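BsaWI endonuclease (Geobacillus stearothermophilus, PDB 4ZSF) is a PD-(D/E)XK-family restriction endonuclease that binds DNA as an assembly of two subunits in the crystal and probably cleaves it with the help of metal ions. Local coordinates at residues G23-R26 with V27-K31. Residues are numbered along the deposited sequence; the frame is centred on the assembly and turned at random.
Sequences GDER and VSQKK. With nucleotides of chain B.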
loop_
_atom_site.group_PDB
_atom_site.type_symbol
_atom_site.label_atom_id
_atom_site.label_comp_id
_atom_site.label_asym_id
_atom_site.label_seq_id
_atom_site.Cartn_x
_atom_site.Cartn_y
_atom_site.Cartn_z
ATOM N N GLY A 23 17.258 -24.659 9.439
ATOM C CA GLY A 23 18.047 -23.976 8.406
ATOM C C GLY A 23 17.272 -23.086 7.471
ATOM O O GLY A 23 17.694 -22.844 6.335
ATOM N N ASP A 24 16.121 -22.555 7.930
ATOM C CA ASP A 24 15.318 -21.656 7.121
ATOM C C ASP A 24 15.006 -20.400 8.011
ATOM O O ASP A 24 14.250 -20.482 8.962
ATOM C CB ASP A 24 14.020 -22.376 6.664
ATOM C CG ASP A 24 13.137 -21.506 5.723
ATOM O OD1 ASP A 24 12.844 -20.317 6.028
ATOM O OD2 ASP A 24 12.721 -22.035 4.680
ATOM N N GLU A 25 15.618 -19.263 7.696
ATOM C CA GLU A 25 15.455 -18.072 8.527
ATOM C C GLU A 25 14.022 -17.566 8.593
ATOM O O GLU A 25 13.563 -17.109 9.648
ATOM C CB GLU A 25 16.386 -16.945 7.990
ATOM C CG GLU A 25 16.235 -15.651 8.797
ATOM C CD GLU A 25 17.185 -14.536 8.416
ATOM O OE1 GLU A 25 17.918 -14.727 7.424
ATOM O OE2 GLU A 25 17.208 -13.483 9.118
ATOM N N ARG A 26 13.318 -17.543 7.443
ATOM C CA ARG A 26 11.926 -17.042 7.453
ATOM C C ARG A 26 10.991 -17.927 8.274
ATOM O O ARG A 26 10.158 -17.429 9.058
ATOM C CB ARG A 26 11.423 -16.904 5.993
ATOM C CG ARG A 26 12.101 -15.706 5.314
ATOM C CD ARG A 26 11.842 -15.770 3.815
ATOM N NE ARG A 26 12.398 -14.576 3.186
ATOM C CZ ARG A 26 12.434 -14.439 1.869
ATOM N NH1 ARG A 26 11.899 -15.404 1.104
ATOM N NH2 ARG A 26 12.900 -13.299 1.343
ATOM N N VAL A 27 11.175 -19.240 8.183
ATOM C CA VAL A 27 10.337 -20.144 9.027
ATOM C C VAL A 27 10.714 -19.920 10.500
ATOM O O VAL A 27 9.837 -19.928 11.411
ATOM C CB VAL A 27 10.586 -21.630 8.606
ATOM C CG1 VAL A 27 10.068 -22.591 9.657
ATOM C CG2 VAL A 27 9.949 -21.893 7.250
ATOM N N SER A 28 12.029 -19.812 10.772
ATOM C CA SER A 28 12.497 -19.723 12.140
ATOM C C SER A 28 12.069 -18.418 12.782
ATOM O O SER A 28 11.713 -18.404 13.961
ATOM C CB SER A 28 14.050 -19.837 12.239
ATOM O OG SER A 28 14.506 -21.074 11.673
ATOM N N GLN A 29 12.108 -17.321 12.045
ATOM C CA GLN A 29 11.721 -16.060 12.720
ATOM C C GLN A 29 10.224 -16.049 12.976
ATOM O O GLN A 29 9.791 -15.486 13.982
ATOM C CB GLN A 29 12.183 -14.839 11.891
ATOM C CG GLN A 29 11.390 -14.649 10.609
ATOM C CD GLN A 29 12.122 -13.715 9.636
ATOM O OE1 GLN A 29 13.251 -13.292 9.885
ATOM N NE2 GLN A 29 11.484 -13.428 8.514
ATOM N N LYS A 30 9.408 -16.696 12.123
ATOM C CA LYS A 30 7.968 -16.734 12.384
ATOM C C LYS A 30 7.658 -17.609 13.604
ATOM O O LYS A 30 6.785 -17.278 14.435
ATOM C CB LYS A 30 7.205 -17.267 11.173
ATOM C CG LYS A 30 6.893 -16.089 10.249
ATOM C CD LYS A 30 5.782 -16.447 9.216
ATOM C CE LYS A 30 6.120 -17.661 8.357
ATOM N NZ LYS A 30 4.978 -17.924 7.321
ATOM N N LYS A 31 8.377 -18.731 13.698
ATOM C CA LYS A 31 8.229 -19.537 14.912
ATOM C C LYS A 31 8.629 -18.776 16.170
ATOM O O LYS A 31 7.929 -18.832 17.181
ATOM C CB LYS A 31 9.056 -20.812 14.792
ATOM C CG LYS A 31 8.829 -21.724 16.035
ATOM C CD LYS A 31 9.437 -23.127 15.791
ATOM C CE LYS A 31 9.254 -24.068 17.080
ATOM N NZ LYS A 31 7.808 -24.113 17.526
ATOM P P DC B 11 12.317 -11.450 5.155
ATOM O OP1 DC B 11 12.349 -11.515 6.652
ATOM O OP2 DC B 11 13.389 -12.032 4.307
ATOM O "O5'" DC B 11 10.956 -12.067 4.658
ATOM C "C5'" DC B 11 9.710 -11.588 5.244
ATOM C "C4'" DC B 11 8.503 -12.105 4.468
ATOM O "O4'" DC B 11 8.514 -11.548 3.130
ATOM C "C3'" DC B 11 8.422 -13.619 4.285
ATOM O "O3'" DC B 11 7.111 -14.028 4.735
ATOM C "C2'" DC B 11 8.594 -13.861 2.762
ATOM C "C1'" DC B 11 8.037 -12.539 2.221
ATOM N N1 DC B 11 8.560 -12.068 0.905
ATOM C C2 DC B 11 7.648 -11.644 -0.066
ATOM O O2 DC B 11 6.426 -11.809 0.147
ATOM N N3 DC B 11 8.127 -11.134 -1.243
ATOM C C4 DC B 11 9.422 -10.964 -1.424
ATOM N N4 DC B 11 9.825 -10.399 -2.599
ATOM C C5 DC B 11 10.380 -11.385 -0.433
ATOM C C6 DC B 11 9.889 -11.887 0.721
ATOM P P DG B 12 6.838 -15.517 5.134
ATOM O OP1 DG B 12 5.584 -15.456 5.942
ATOM O OP2 DG B 12 8.054 -16.165 5.624
ATOM O "O5'" DG B 12 6.481 -16.248 3.764
ATOM C "C5'" DG B 12 5.169 -16.137 3.251
ATOM C "C4'" DG B 12 5.138 -16.617 1.802
ATOM O "O4'" DG B 12 5.971 -15.765 1.004
ATOM C "C3'" DG B 12 5.633 -18.014 1.578
ATOM O "O3'" DG B 12 4.496 -18.756 1.282
ATOM C "C2'" DG B 12 6.575 -17.904 0.353
ATOM C "C1'" DG B 12 6.325 -16.484 -0.139
ATOM N N9 DG B 12 7.489 -15.806 -0.749
ATOM C C8 DG B 12 8.799 -15.782 -0.294
ATOM N N7 DG B 12 9.597 -15.059 -1.042
ATOM C C5 DG B 12 8.750 -14.562 -2.041
ATOM C C6 DG B 12 9.043 -13.781 -3.161
ATOM O O6 DG B 12 10.109 -13.325 -3.474
ATOM N N1 DG B 12 7.910 -13.531 -3.944
ATOM C C2 DG B 12 6.660 -14.012 -3.670
ATOM N N2 DG B 12 5.681 -13.688 -4.537
ATOM N N3 DG B 12 6.374 -14.770 -2.629
ATOM C C4 DG B 12 7.463 -15.013 -1.868
HETATM O O HOH W 1 9.088 -15.105 7.953
#
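Asp-24 caps the N-terminus of helix 25-43: its OD1 accepts from Val-27 N at 2.9 Å, approached from above the carboxylate plane, while Val-27 CG2 packs against the same carboxylate. Asp-24 O takes two bonds from Ser-28, one from N and a 2.8 Å one from OG, which comes in above the carbonyl plane. Glu-25 O receives Gln-29 N, and Glu-25 OE2 forms salt bridges with Arg-63 and Lys-64. Arg-26 runs alongside Gln-29 toward the DNA, its chain extended from CG to NE. OP2 of DC11 of chain B lies in the guanidinium plane at its edge and takes Arg-26 NE at 3.0 Å and, less straight, NH2 at 3.3 Å. Gln-29 NE2 binds OP1 of that phosphate at 2.8 Å (166°), so the two side chains hold one phosphate by different oxygens. A water links Arg-26 O and Gln-29 NE2 to OP2 of DG12 of chain B, whose OP1 accepts from Lys-30 NZ at 2.9 Å; Glu-93 of the second subunit also pairs with NZ. The first two turns of helix 25-43 thus hold two successive backbone phosphates, while Ser-28 packs on Phe-15, Thr-18 and Met-19 of the preceding helix 3-22.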